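Local coordinates for structural polyprotein, VP1 (Israeli acute paralysis virus, PDB 5CDD) that probably serves as a structural protein of the viral capsid, packing with copies of itself and other polyprotein chains in the pentamer, at residues 106-111 / 133-138; 98-103 / 175-180; 141-146 / 166-171; 58-63 / 119-124. One frame throughout, in Å; residues are numbered along the deposited sequence.

Contact 1 of 4, residues 106-111 / 133-138; sequences QTCYIR and TYPVIN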
loop_
_atom_site.group_PDB
_atom_site.type_symbol
_atom_site.label_atom_id
_atom_site.label_comp_id
_atom_site.label_asym_id
_atom_site.label_seq_id
_atom_site.Cartn_x
_atom_site.Cartn_y
_atom_site.Cartn_z
ATOM N N GLN A 106 -16.662 -48.287 -3.666
ATOM C CA GLN A 106 -15.457 -48.088 -2.873
ATOM C C GLN A 106 -15.159 -46.615 -2.653
ATOM O O GLN A 106 -15.752 -45.740 -3.284
ATOM C CB GLN A 106 -14.248 -48.715 -3.571
ATOM C CG GLN A 106 -14.302 -50.216 -3.755
ATOM C CD GLN A 106 -13.057 -50.750 -4.443
ATOM O OE1 GLN A 106 -12.756 -50.379 -5.580
ATOM N NE2 GLN A 106 -12.325 -51.619 -3.756
ATOM N N THR A 107 -14.228 -46.363 -1.740
ATOM C CA THR A 107 -13.769 -45.019 -1.426
ATOM C C THR A 107 -12.254 -45.125 -1.448
ATOM O O THR A 107 -11.617 -45.359 -0.423
ATOM C CB THR A 107 -14.230 -44.552 -0.031
ATOM O OG1 THR A 107 -15.643 -44.324 -0.047
ATOM C CG2 THR A 107 -13.528 -43.260 0.358
ATOM N N CYS A 108 -11.688 -44.977 -2.639
ATOM C CA CYS A 108 -10.252 -45.070 -2.831
ATOM C C CYS A 108 -9.505 -43.853 -2.308
ATOM O O CYS A 108 -9.877 -42.714 -2.591
ATOM C CB CYS A 108 -9.945 -45.255 -4.317
ATOM S SG CYS A 108 -8.189 -45.256 -4.713
ATOM N N TYR A 109 -8.449 -44.103 -1.539
ATOM C CA TYR A 109 -7.631 -43.030 -0.995
ATOM C C TYR A 109 -6.161 -43.423 -1.065
ATOM O O TYR A 109 -5.824 -44.607 -1.068
ATOM C CB TYR A 109 -8.040 -42.716 0.450
ATOM C CG TYR A 109 -7.722 -43.794 1.461
ATOM C CD1 TYR A 109 -6.417 -43.994 1.911
ATOM C CD2 TYR A 109 -8.727 -44.612 1.974
ATOM C CE1 TYR A 109 -6.121 -44.979 2.849
ATOM C CE2 TYR A 109 -8.443 -45.602 2.911
ATOM C CZ TYR A 109 -7.138 -45.779 3.345
ATOM O OH TYR A 109 -6.848 -46.753 4.272
ATOM N N ILE A 110 -5.291 -42.421 -1.131
ATOM C CA ILE A 110 -3.854 -42.652 -1.216
ATOM C C ILE A 110 -3.135 -42.049 -0.014
ATOM O O ILE A 110 -3.317 -40.877 0.301
ATOM C CB ILE A 110 -3.265 -42.017 -2.495
ATOM C CG1 ILE A 110 -4.045 -42.484 -3.730
ATOM C CG2 ILE A 110 -1.795 -42.372 -2.615
ATOM C CD1 ILE A 110 -3.956 -43.964 -4.008
ATOM N N ARG A 111 -2.319 -42.859 0.650
ATOM C CA ARG A 111 -1.554 -42.418 1.815
ATOM C C ARG A 111 -0.065 -42.548 1.513
ATOM O O ARG A 111 0.366 -43.515 0.887
ATOM C CB ARG A 111 -1.883 -43.285 3.035
ATOM C CG ARG A 111 -3.312 -43.193 3.543
ATOM C CD ARG A 111 -3.516 -41.974 4.430
ATOM N NE ARG A 111 -2.789 -42.048 5.701
ATOM C CZ ARG A 111 -3.040 -42.928 6.669
ATOM N NH1 ARG A 111 -4.003 -43.829 6.526
ATOM N NH2 ARG A 111 -2.340 -42.894 7.796
ATOM N N THR A 133 -4.863 -38.365 -0.171
ATOM C CA THR A 133 -5.725 -37.783 -1.197
ATOM C C THR A 133 -6.776 -38.791 -1.648
ATOM O O THR A 133 -6.638 -39.990 -1.414
ATOM C CB THR A 133 -4.921 -37.339 -2.441
ATOM O OG1 THR A 133 -4.370 -38.488 -3.098
ATOM C CG2 THR A 133 -3.795 -36.399 -2.039
ATOM N N TYR A 134 -7.831 -38.293 -2.284
ATOM C CA TYR A 134 -8.901 -39.145 -2.785
ATOM C C TYR A 134 -8.997 -38.949 -4.291
ATOM O O TYR A 134 -9.548 -37.956 -4.762
ATOM C CB TYR A 134 -10.230 -38.784 -2.122
ATOM C CG TYR A 134 -10.257 -39.043 -0.632
ATOM C CD1 TYR A 134 -9.597 -38.192 0.257
ATOM C CD2 TYR A 134 -10.928 -40.151 -0.109
ATOM C CE1 TYR A 134 -9.606 -38.437 1.631
ATOM C CE2 TYR A 134 -10.943 -40.405 1.262
ATOM C CZ TYR A 134 -10.281 -39.545 2.126
ATOM O OH TYR A 134 -10.290 -39.793 3.480
ATOM N N PRO A 135 -8.459 -39.904 -5.068
ATOM C CA PRO A 135 -8.454 -39.876 -6.533
ATOM C C PRO A 135 -9.769 -39.474 -7.192
ATOM O O PRO A 135 -9.774 -38.937 -8.299
ATOM C CB PRO A 135 -8.033 -41.294 -6.895
ATOM C CG PRO A 135 -7.091 -41.637 -5.791
ATOM C CD PRO A 135 -7.849 -41.152 -4.576
ATOM N N VAL A 136 -10.884 -39.728 -6.516
ATOM C CA VAL A 136 -12.182 -39.384 -7.080
ATOM C C VAL A 136 -12.363 -37.874 -7.207
ATOM O O VAL A 136 -13.056 -37.404 -8.110
ATOM C CB VAL A 136 -13.332 -39.966 -6.235
ATOM C CG1 VAL A 136 -13.386 -39.285 -4.877
ATOM C CG2 VAL A 136 -14.644 -39.805 -6.974
ATOM N N ILE A 137 -11.740 -37.116 -6.305
ATOM C CA ILE A 137 -11.832 -35.658 -6.336
ATOM C C ILE A 137 -10.478 -35.012 -6.633
ATOM O O ILE A 137 -10.411 -33.854 -7.044
ATOM C CB ILE A 137 -12.371 -35.090 -4.997
ATOM C CG1 ILE A 137 -11.448 -35.485 -3.845
ATOM C CG2 ILE A 137 -13.778 -35.599 -4.742
ATOM C CD1 ILE A 137 -11.903 -34.958 -2.496
ATOM N N ASN A 138 -9.403 -35.766 -6.422
ATOM C CA ASN A 138 -8.056 -35.269 -6.677
ATOM C C ASN A 138 -7.172 -36.380 -7.247
ATOM O O ASN A 138 -6.525 -37.124 -6.505
ATOM C CB ASN A 138 -7.450 -34.708 -5.387
ATOM C CG ASN A 138 -6.031 -34.201 -5.579
ATOM O OD1 ASN A 138 -5.674 -33.699 -6.647
ATOM N ND2 ASN A 138 -5.219 -34.313 -4.534
#
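Tyr109 and Tyr134 meet methylene against ring. CB of Tyr109 lies over one face of the Tyr134 ring, 4.1 Å from its centroid and 23° off the normal, displaced toward the rim that carries CD2 and CE2: a CH-pi contact rather than a stack of two rings. CG of Tyr109 sits between its backbone N and carbonyl carbon (chi1 69°), and the far end of the residue leads away from the contact; the side chain also touches Phe171 and Ile132. The same rim of Tyr134 is met in plane by a methyl, with Thr107 CG2 4.0 Å from Tyr134 CE2. Pro135, pointing toward the other segment, is touched at CG by two side chains: Cys108 SG, anti to its own backbone N (chi1 175°), lies 3.9 Å from that atom, and Ile110 CG1 approaches Pro135 CG to 3.8 Å. Next to this cluster the two chains become a short antiparallel pair. Ile110 N donates to Thr133 O at 2.8 Å, and Thr133 N returns a bond to Ile110 O at 3.0 Å; on the sheet face carrying both side chains, Ile110 CB rests 3.7 Å from Thr133 OG1. Two polar ends turn to a second copy of the protein, where Thr107 OG1 is hydrogen-bonded to Thr100 O and Tyr134 OH to Asn98 O of that subunit. The chemistry is thus divided: backbone bonds set the register of strands 110-116 and 131-133, apolar carbons and sulfur pack beyond their end, and the hydroxyls of Thr107 and Tyr134 serve the interface between subunits.

Contact 2 of 4, residues 98-103 / 175-180; sequences NTTPLK and STTQIV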
loop_
_atom_site.group_PDB
_atom_site.type_symbol
_atom_site.label_atom_id
_atom_site.label_comp_id
_atom_site.label_asym_id
_atom_site.label_seq_id
_atom_site.Cartn_x
_atom_site.Cartn_y
_atom_site.Cartn_z
ATOM N N ASN A 98 -3.374 -40.697 -10.863
ATOM C CA ASN A 98 -4.229 -41.874 -10.856
ATOM C C ASN A 98 -4.823 -42.190 -12.225
ATOM O O ASN A 98 -5.277 -41.296 -12.937
ATOM C CB ASN A 98 -5.360 -41.676 -9.846
ATOM C CG ASN A 98 -6.378 -42.791 -9.886
ATOM O OD1 ASN A 98 -6.064 -43.945 -9.588
ATOM N ND2 ASN A 98 -7.608 -42.455 -10.260
ATOM N N THR A 99 -4.810 -43.469 -12.587
ATOM C CA THR A 99 -5.371 -43.920 -13.858
ATOM C C THR A 99 -6.227 -45.151 -13.584
ATOM O O THR A 99 -6.630 -45.865 -14.503
ATOM C CB THR A 99 -4.269 -44.292 -14.879
ATOM O OG1 THR A 99 -3.533 -45.428 -14.409
ATOM C CG2 THR A 99 -3.319 -43.124 -15.082
ATOM N N THR A 100 -6.500 -45.382 -12.304
ATOM C CA THR A 100 -7.297 -46.519 -11.862
ATOM C C THR A 100 -8.787 -46.222 -11.965
ATOM O O THR A 100 -9.261 -45.221 -11.431
ATOM C CB THR A 100 -7.007 -46.862 -10.388
ATOM O OG1 THR A 100 -5.594 -46.892 -10.166
ATOM C CG2 THR A 100 -7.597 -48.217 -10.036
ATOM N N PRO A 101 -9.545 -47.085 -12.659
ATOM C CA PRO A 101 -10.987 -46.857 -12.783
ATOM C C PRO A 101 -11.555 -46.799 -11.367
ATOM O O PRO A 101 -11.137 -47.568 -10.504
ATOM C CB PRO A 101 -11.460 -48.086 -13.550
ATOM C CG PRO A 101 -10.278 -48.411 -14.413
ATOM C CD PRO A 101 -9.124 -48.251 -13.456
ATOM N N LEU A 102 -12.495 -45.895 -11.119
ATOM C CA LEU A 102 -13.055 -45.765 -9.780
ATOM C C LEU A 102 -14.438 -46.375 -9.605
ATOM O O LEU A 102 -15.391 -45.993 -10.283
ATOM C CB LEU A 102 -13.094 -44.292 -9.373
ATOM C CG LEU A 102 -11.730 -43.600 -9.294
ATOM C CD1 LEU A 102 -11.914 -42.159 -8.859
ATOM C CD2 LEU A 102 -10.829 -44.344 -8.316
ATOM N N LYS A 103 -14.536 -47.327 -8.684
ATOM C CA LYS A 103 -15.800 -47.989 -8.390
ATOM C C LYS A 103 -16.501 -47.202 -7.282
ATOM O O LYS A 103 -15.875 -46.838 -6.288
ATOM C CB LYS A 103 -15.551 -49.419 -7.903
ATOM C CG LYS A 103 -14.694 -50.296 -8.811
ATOM C CD LYS A 103 -15.019 -51.769 -8.575
ATOM C CE LYS A 103 -13.960 -52.701 -9.149
ATOM N NZ LYS A 103 -12.791 -52.834 -8.234
ATOM N N SER A 175 -6.555 -51.475 -5.290
ATOM C CA SER A 175 -5.508 -51.766 -6.249
ATOM C C SER A 175 -5.426 -50.569 -7.179
ATOM O O SER A 175 -6.430 -50.159 -7.769
ATOM C CB SER A 175 -5.867 -53.013 -7.035
ATOM O OG SER A 175 -4.705 -53.589 -7.600
ATOM N N THR A 176 -4.233 -50.000 -7.296
ATOM C CA THR A 176 -4.036 -48.827 -8.129
ATOM C C THR A 176 -3.106 -48.997 -9.319
ATOM O O THR A 176 -2.398 -49.991 -9.459
ATOM C CB THR A 176 -3.512 -47.642 -7.296
ATOM O OG1 THR A 176 -2.319 -48.026 -6.600
ATOM C CG2 THR A 176 -4.558 -47.205 -6.296
ATOM N N THR A 177 -3.138 -47.989 -10.177
ATOM C CA THR A 177 -2.318 -47.918 -11.370
ATOM C C THR A 177 -2.185 -46.427 -11.674
ATOM O O THR A 177 -3.176 -45.755 -11.957
ATOM C CB THR A 177 -2.983 -48.650 -12.553
ATOM O OG1 THR A 177 -2.199 -48.443 -13.731
ATOM C CG2 THR A 177 -4.403 -48.148 -12.782
ATOM N N GLN A 178 -0.968 -45.898 -11.589
ATOM C CA GLN A 178 -0.775 -44.474 -11.834
ATOM C C GLN A 178 0.464 -44.117 -12.635
ATOM O O GLN A 178 1.391 -44.916 -12.776
ATOM C CB GLN A 178 -0.721 -43.711 -10.506
ATOM C CG GLN A 178 -1.533 -44.331 -9.383
ATOM C CD GLN A 178 -0.728 -45.316 -8.554
ATOM O OE1 GLN A 178 0.001 -46.153 -9.085
ATOM N NE2 GLN A 178 -0.870 -45.225 -7.241
ATOM N N ILE A 179 0.454 -42.898 -13.163
ATOM C CA ILE A 179 1.581 -42.373 -13.917
ATOM C C ILE A 179 2.431 -41.679 -12.861
ATOM O O ILE A 179 1.949 -40.795 -12.152
ATOM C CB ILE A 179 1.133 -41.334 -14.961
ATOM C CG1 ILE A 179 0.133 -41.964 -15.935
ATOM C CG2 ILE A 179 2.342 -40.810 -15.712
ATOM C CD1 ILE A 179 -0.484 -40.985 -16.910
ATOM N N VAL A 180 3.686 -42.087 -12.744
ATOM C CA VAL A 180 4.563 -41.497 -11.748
ATOM C C VAL A 180 5.576 -40.530 -12.352
ATOM O O VAL A 180 6.294 -40.866 -13.296
ATOM C CB VAL A 180 5.319 -42.592 -10.964
ATOM C CG1 VAL A 180 6.119 -41.967 -9.837
ATOM C CG2 VAL A 180 4.334 -43.613 -10.420
#
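Thr177 offers its backbone N-H to a side chain of the facing segment, not to a carbonyl as in regular strand pairing: Thr177 N donates to Thr100 OG1 at 2.7 Å. Its carbonyl, in contrast, takes a conventional bond from Thr99 N at 2.9 Å. Thr99 OG1 is modelled only 2.5 Å from Thr177 O, too close at this resolution for the bond to be more than doubtful. The Thr99 methyl stands anti to the carbonyl carbon of its residue, where CG2 lies 3.7 Å from Ile179 CG1, the two side chains crossing at about a right angle. The loop holds its own shape through Asn98, whose OD1 accepts from Thr100 N at 3.1 Å in an Asx turn, with the donor well above the carbonyl plane. Beyond the segments, Asn98 O and Thr100 O accept the hydroxyls of Tyr134 and Thr107 of a neighbouring copy of the protein. Strand 87-98 therefore leaves its partner 176-184 gradually. Past the non-hydrogen-bonded pair of Asn98 with Gln178, one backbone bond and the Thr100 hydroxyl, as acceptor for Thr177 N, continue the pairing, while two carbonyls of the same turn bind the next subunit.

Contact 3 of 4, residues 141-146 / 166-171; sequences HEVEVP and SSLMYF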
loop_
_atom_site.group_PDB
_atom_site.type_symbol
_atom_site.label_atom_id
_atom_site.label_comp_id
_atom_site.label_asym_id
_atom_site.label_seq_id
_atom_site.Cartn_x
_atom_site.Cartn_y
_atom_site.Cartn_z
ATOM N N HIS A 141 -1.610 -37.037 -6.599
ATOM C CA HIS A 141 -1.097 -37.113 -5.236
ATOM C C HIS A 141 0.323 -36.557 -5.242
ATOM O O HIS A 141 1.260 -37.220 -5.691
ATOM C CB HIS A 141 -1.109 -38.571 -4.761
ATOM C CG HIS A 141 -0.773 -38.750 -3.312
ATOM N ND1 HIS A 141 0.524 -38.810 -2.849
ATOM C CD2 HIS A 141 -1.566 -38.895 -2.224
ATOM C CE1 HIS A 141 0.515 -38.988 -1.540
ATOM N NE2 HIS A 141 -0.740 -39.043 -1.136
ATOM N N GLU A 142 0.467 -35.327 -4.758
ATOM C CA GLU A 142 1.758 -34.648 -4.713
ATOM C C GLU A 142 2.335 -34.630 -3.301
ATOM O O GLU A 142 1.708 -34.123 -2.371
ATOM C CB GLU A 142 1.592 -33.219 -5.236
ATOM C CG GLU A 142 1.216 -33.150 -6.709
ATOM C CD GLU A 142 0.675 -31.793 -7.119
ATOM O OE1 GLU A 142 -0.529 -31.545 -6.904
ATOM O OE2 GLU A 142 1.453 -30.970 -7.649
ATOM N N VAL A 143 3.536 -35.177 -3.146
ATOM C CA VAL A 143 4.182 -35.241 -1.840
ATOM C C VAL A 143 5.690 -34.987 -1.934
ATOM O O VAL A 143 6.319 -35.283 -2.950
ATOM C CB VAL A 143 3.923 -36.622 -1.180
ATOM C CG1 VAL A 143 4.521 -37.727 -2.035
ATOM C CG2 VAL A 143 4.494 -36.652 0.225
ATOM N N GLU A 144 6.264 -34.434 -0.869
ATOM C CA GLU A 144 7.690 -34.134 -0.840
ATOM C C GLU A 144 8.394 -34.818 0.325
ATOM O O GLU A 144 7.871 -34.867 1.438
ATOM C CB GLU A 144 7.908 -32.628 -0.730
ATOM C CG GLU A 144 9.362 -32.210 -0.826
ATOM C CD GLU A 144 9.564 -30.749 -0.488
ATOM O OE1 GLU A 144 8.766 -29.913 -0.966
ATOM O OE2 GLU A 144 10.524 -30.437 0.246
ATOM N N VAL A 145 9.588 -35.336 0.060
ATOM C CA VAL A 145 10.379 -36.012 1.078
ATOM C C VAL A 145 11.560 -35.129 1.469
ATOM O O VAL A 145 12.461 -34.894 0.667
ATOM C CB VAL A 145 10.917 -37.358 0.556
ATOM C CG1 VAL A 145 11.767 -38.029 1.618
ATOM C CG2 VAL A 145 9.761 -38.255 0.156
ATOM N N PRO A 146 11.564 -34.618 2.710
ATOM C CA PRO A 146 12.655 -33.758 3.178
ATOM C C PRO A 146 13.966 -34.532 3.197
ATOM O O PRO A 146 13.969 -35.758 3.086
ATOM C CB PRO A 146 12.212 -33.369 4.587
ATOM C CG PRO A 146 10.725 -33.459 4.520
ATOM C CD PRO A 146 10.516 -34.725 3.737
ATOM N N SER A 166 16.086 -40.333 4.616
ATOM C CA SER A 166 14.674 -40.676 4.481
ATOM C C SER A 166 14.230 -40.968 3.054
ATOM O O SER A 166 14.844 -40.519 2.089
ATOM C CB SER A 166 13.817 -39.551 5.064
ATOM O OG SER A 166 14.192 -38.299 4.501
ATOM N N SER A 167 13.152 -41.733 2.942
ATOM C CA SER A 167 12.593 -42.109 1.653
ATOM C C SER A 167 11.069 -42.091 1.759
ATOM O O SER A 167 10.519 -41.833 2.828
ATOM C CB SER A 167 13.087 -43.504 1.253
ATOM O OG SER A 167 12.555 -43.898 0.003
ATOM N N LEU A 168 10.392 -42.360 0.650
ATOM C CA LEU A 168 8.935 -42.362 0.639
ATOM C C LEU A 168 8.343 -43.773 0.641
ATOM O O LEU A 168 8.941 -44.718 0.123
ATOM C CB LEU A 168 8.424 -41.611 -0.593
ATOM C CG LEU A 168 6.908 -41.456 -0.721
ATOM C CD1 LEU A 168 6.440 -40.391 0.253
ATOM C CD2 LEU A 168 6.540 -41.070 -2.142
ATOM N N MET A 169 7.164 -43.902 1.239
ATOM C CA MET A 169 6.457 -45.173 1.284
ATOM C C MET A 169 5.032 -44.923 0.804
ATOM O O MET A 169 4.321 -44.083 1.350
ATOM C CB MET A 169 6.442 -45.743 2.698
ATOM C CG MET A 169 5.736 -47.081 2.783
ATOM S SD MET A 169 5.992 -47.901 4.350
ATOM C CE MET A 169 4.774 -47.069 5.380
ATOM N N TYR A 170 4.623 -45.664 -0.219
ATOM C CA TYR A 170 3.305 -45.514 -0.820
ATOM C C TYR A 170 2.275 -46.499 -0.272
ATOM O O TYR A 170 2.616 -47.603 0.141
ATOM C CB TYR A 170 3.435 -45.702 -2.329
ATOM C CG TYR A 170 2.333 -45.076 -3.135
ATOM C CD1 TYR A 170 2.227 -43.692 -3.238
ATOM C CD2 TYR A 170 1.406 -45.865 -3.813
ATOM C CE1 TYR A 170 1.227 -43.105 -4.003
ATOM C CE2 TYR A 170 0.400 -45.291 -4.579
ATOM C CZ TYR A 170 0.316 -43.910 -4.671
ATOM O OH TYR A 170 -0.674 -43.327 -5.430
ATOM N N PHE A 171 1.008 -46.096 -0.280
ATOM C CA PHE A 171 -0.059 -46.959 0.205
ATOM C C PHE A 171 -1.434 -46.556 -0.312
ATOM O O PHE A 171 -1.734 -45.377 -0.463
ATOM C CB PHE A 171 -0.102 -46.966 1.734
ATOM C CG PHE A 171 -1.194 -47.833 2.295
ATOM C CD1 PHE A 171 -1.026 -49.210 2.391
ATOM C CD2 PHE A 171 -2.417 -47.280 2.663
ATOM C CE1 PHE A 171 -2.059 -50.027 2.845
ATOM C CE2 PHE A 171 -3.459 -48.089 3.117
ATOM C CZ PHE A 171 -3.279 -49.466 3.207
#
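Val143 begins the contact, its CG1 lying 3.9 Å from Leu168 CD2 and almost as near the other methyl, so that one valine branch faces the fork of the leucine. CG1 stands between the backbone N and carbonyl carbon of its residue (chi1 62°). Glu144 points away, and its carboxylate makes salt bridges with Arg93 and with Arg4 of another polyprotein chain. At Val145 the side chain again turns toward the opposing strand and divides the work between its branches: CG2 packs on Leu168 CB at 3.7 Å, while CG1, anti to the backbone N, lies 3.8 Å from Ser166 OG. Pro146 closes the segment with its carbonyl O 2.9 Å from the same Ser166 OG. The two strands, whose axes approach to 7.4 Å with N-to-C directions 152° apart, lie in different sheets and face each other by side chains. Tyr94 and Phe96 also touch Leu168, and Leu32 of a polyprotein chain packs on it. The backbone of Val143 and Glu144 also pairs, in parallel, with a strand of the chain that supplies Leu32, extending their sheet across the interface. Val143 and Val145 thus give the opposite sheet aliphatic carbon, met by Leu168 and one serine hydroxyl, while Glu144 carries its charge away from that sheet to arginine partners.

Contact 4 of 4, residues 58-63 / 119-124; sequences NTKTPI and YSADEI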
loop_
_atom_site.group_PDB
_atom_site.type_symbol
_atom_site.label_atom_id
_atom_site.label_comp_id
_atom_site.label_asym_id
_atom_site.label_seq_id
_atom_site.Cartn_x
_atom_site.Cartn_y
_atom_site.Cartn_z
ATOM N N ASN A 58 -4.048 -52.451 -0.061
ATOM C CA ASN A 58 -3.440 -52.528 1.262
ATOM C C ASN A 58 -1.977 -52.956 1.281
ATOM O O ASN A 58 -1.569 -53.718 2.159
ATOM C CB ASN A 58 -4.243 -53.482 2.148
ATOM C CG ASN A 58 -5.712 -53.118 2.217
ATOM O OD1 ASN A 58 -6.384 -53.002 1.190
ATOM N ND2 ASN A 58 -6.223 -52.948 3.430
ATOM N N THR A 59 -1.185 -52.476 0.326
ATOM C CA THR A 59 0.228 -52.844 0.296
ATOM C C THR A 59 1.148 -51.650 0.500
ATOM O O THR A 59 1.271 -50.791 -0.375
ATOM C CB THR A 59 0.624 -53.521 -1.034
ATOM O OG1 THR A 59 -0.141 -54.718 -1.217
ATOM C CG2 THR A 59 2.103 -53.879 -1.017
ATOM N N LYS A 60 1.794 -51.603 1.662
ATOM C CA LYS A 60 2.728 -50.526 1.969
ATOM C C LYS A 60 3.930 -50.737 1.053
ATOM O O LYS A 60 4.724 -51.649 1.260
ATOM C CB LYS A 60 3.153 -50.592 3.439
ATOM C CG LYS A 60 1.984 -50.588 4.419
ATOM C CD LYS A 60 2.428 -50.267 5.843
ATOM C CE LYS A 60 3.434 -51.274 6.375
ATOM N NZ LYS A 60 3.972 -50.878 7.712
ATOM N N THR A 61 4.057 -49.888 0.040
ATOM C CA THR A 61 5.135 -50.012 -0.932
ATOM C C THR A 61 6.171 -48.890 -0.941
ATOM O O THR A 61 5.849 -47.735 -1.216
ATOM C CB THR A 61 4.559 -50.113 -2.356
ATOM O OG1 THR A 61 3.672 -51.235 -2.435
ATOM C CG2 THR A 61 5.676 -50.263 -3.373
ATOM N N PRO A 62 7.438 -49.220 -0.640
ATOM C CA PRO A 62 8.495 -48.204 -0.642
ATOM C C PRO A 62 8.773 -47.882 -2.108
ATOM O O PRO A 62 8.859 -48.793 -2.937
ATOM C CB PRO A 62 9.674 -48.922 0.014
ATOM C CG PRO A 62 9.029 -50.019 0.816
ATOM C CD PRO A 62 7.938 -50.490 -0.092
ATOM N N ILE A 63 8.909 -46.603 -2.441
ATOM C CA ILE A 63 9.151 -46.243 -3.832
ATOM C C ILE A 63 10.506 -46.696 -4.361
ATOM O O ILE A 63 10.757 -46.611 -5.562
ATOM C CB ILE A 63 8.995 -44.723 -4.080
ATOM C CG1 ILE A 63 9.437 -43.923 -2.850
ATOM C CG2 ILE A 63 7.562 -44.411 -4.463
ATOM C CD1 ILE A 63 10.938 -43.898 -2.640
ATOM N N TYR A 119 14.738 -49.562 3.455
ATOM C CA TYR A 119 14.133 -50.353 4.520
ATOM C C TYR A 119 12.951 -51.044 3.851
ATOM O O TYR A 119 12.489 -50.600 2.798
ATOM C CB TYR A 119 13.608 -49.447 5.635
ATOM C CG TYR A 119 14.513 -49.299 6.838
ATOM C CD1 TYR A 119 15.875 -49.031 6.693
ATOM C CD2 TYR A 119 13.990 -49.365 8.131
ATOM C CE1 TYR A 119 16.695 -48.829 7.810
ATOM C CE2 TYR A 119 14.796 -49.165 9.252
ATOM C CZ TYR A 119 16.145 -48.896 9.086
ATOM O OH TYR A 119 16.934 -48.682 10.198
ATOM N N SER A 120 12.464 -52.131 4.436
ATOM C CA SER A 120 11.316 -52.818 3.858
ATOM C C SER A 120 10.068 -52.402 4.627
ATOM O O SER A 120 10.123 -52.139 5.826
ATOM C CB SER A 120 11.501 -54.336 3.913
ATOM O OG SER A 120 11.723 -54.781 5.236
ATOM N N ALA A 121 8.943 -52.334 3.926
ATOM C CA ALA A 121 7.683 -51.925 4.532
ATOM C C ALA A 121 7.368 -52.617 5.854
ATOM O O ALA A 121 6.694 -52.049 6.713
ATOM C CB ALA A 121 6.545 -52.151 3.547
ATOM N N ASP A 122 7.860 -53.839 6.022
ATOM C CA ASP A 122 7.589 -54.601 7.234
ATOM C C ASP A 122 8.518 -54.320 8.414
ATOM O O ASP A 122 8.372 -54.927 9.476
ATOM C CB ASP A 122 7.596 -56.099 6.909
ATOM C CG ASP A 122 8.870 -56.538 6.214
ATOM O OD1 ASP A 122 9.926 -56.593 6.881
ATOM O OD2 ASP A 122 8.815 -56.824 4.996
ATOM N N GLU A 123 9.466 -53.406 8.242
ATOM C CA GLU A 123 10.381 -53.081 9.331
ATOM C C GLU A 123 10.358 -51.597 9.694
ATOM O O GLU A 123 11.361 -51.036 10.139
ATOM C CB GLU A 123 11.806 -53.525 8.983
ATOM C CG GLU A 123 12.335 -53.022 7.654
ATOM C CD GLU A 123 13.699 -53.607 7.318
ATOM O OE1 GLU A 123 13.831 -54.849 7.331
ATOM O OE2 GLU A 123 14.637 -52.830 7.040
ATOM N N ILE A 124 9.197 -50.974 9.509
ATOM C CA ILE A 124 9.018 -49.561 9.822
ATOM C C ILE A 124 7.561 -49.303 10.196
ATOM O O ILE A 124 6.649 -49.940 9.665
ATOM C CB ILE A 124 9.395 -48.661 8.619
ATOM C CG1 ILE A 124 9.449 -47.195 9.057
ATOM C CG2 ILE A 124 8.382 -48.830 7.498
ATOM C CD1 ILE A 124 10.524 -46.895 10.081
#
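Lys60 reaches over Ala121, and its side chain can be followed from base to tip along the turn 120-123. CB lies 3.7 Å from Ala121 CB, a plain contact of two aliphatic carbons. CG then stands anti to the carbonyl carbon (chi1 -55°), and the chain bends at chi3 (-60°), which brings CE to 3.4 Å from Ala121 O. At the tip, NZ donates a hydrogen bond to that same carbonyl O of Ala121 at 3.1 Å, tilted 27° from its plane; Ile124 O is 3.4 Å from NZ. The ammonium is thus bonded to a main-chain oxygen of the turn, whose shape is kept by a bond from Glu123 N to Ser120 O. Beside the lysine, Pro62 adds an apolar flank: CG is 3.9 Å from Ala121 N, and CD approaches Ala121 CB to 4.2 Å. Met169 and Phe171 of strand 166-172 also touch Lys60, as does Val298 of another polyprotein chain. Strand 61-62 is outermost in its sheet within this chain, and the loop between strands 110-116 and 131-133 reaches across to it here. The strand order 61-62, 166-172, 110-116, 131-133 is consistent with the C-H-E-F sheet of the picornavirus-like capsid jelly roll, with 119-124 in the E-F connection.

From the N terminus, segment 58-63 comes first, and contact 4 closes its loop when the chain reaches 119-124. By then 98-103 and 106-111 have passed, so contact 4 crosses both contact 2 and contact 1. Contact 1 closes next, at 133-138, and contact 3 follows in series, joining 141-146 to 166-171. Contact 2 closes last, at 175-180, with contacts 1 and 3 both enclosed in its span. Contacts 1 and 4 act on the sheet of strands 61-62, 166-172, 110-116 and 131-133; contact 2 belongs to the other sheet, and contact 3 bridges the two. Contacts 1 and 2, their centres about 10 Å apart, share one end of the sandwich.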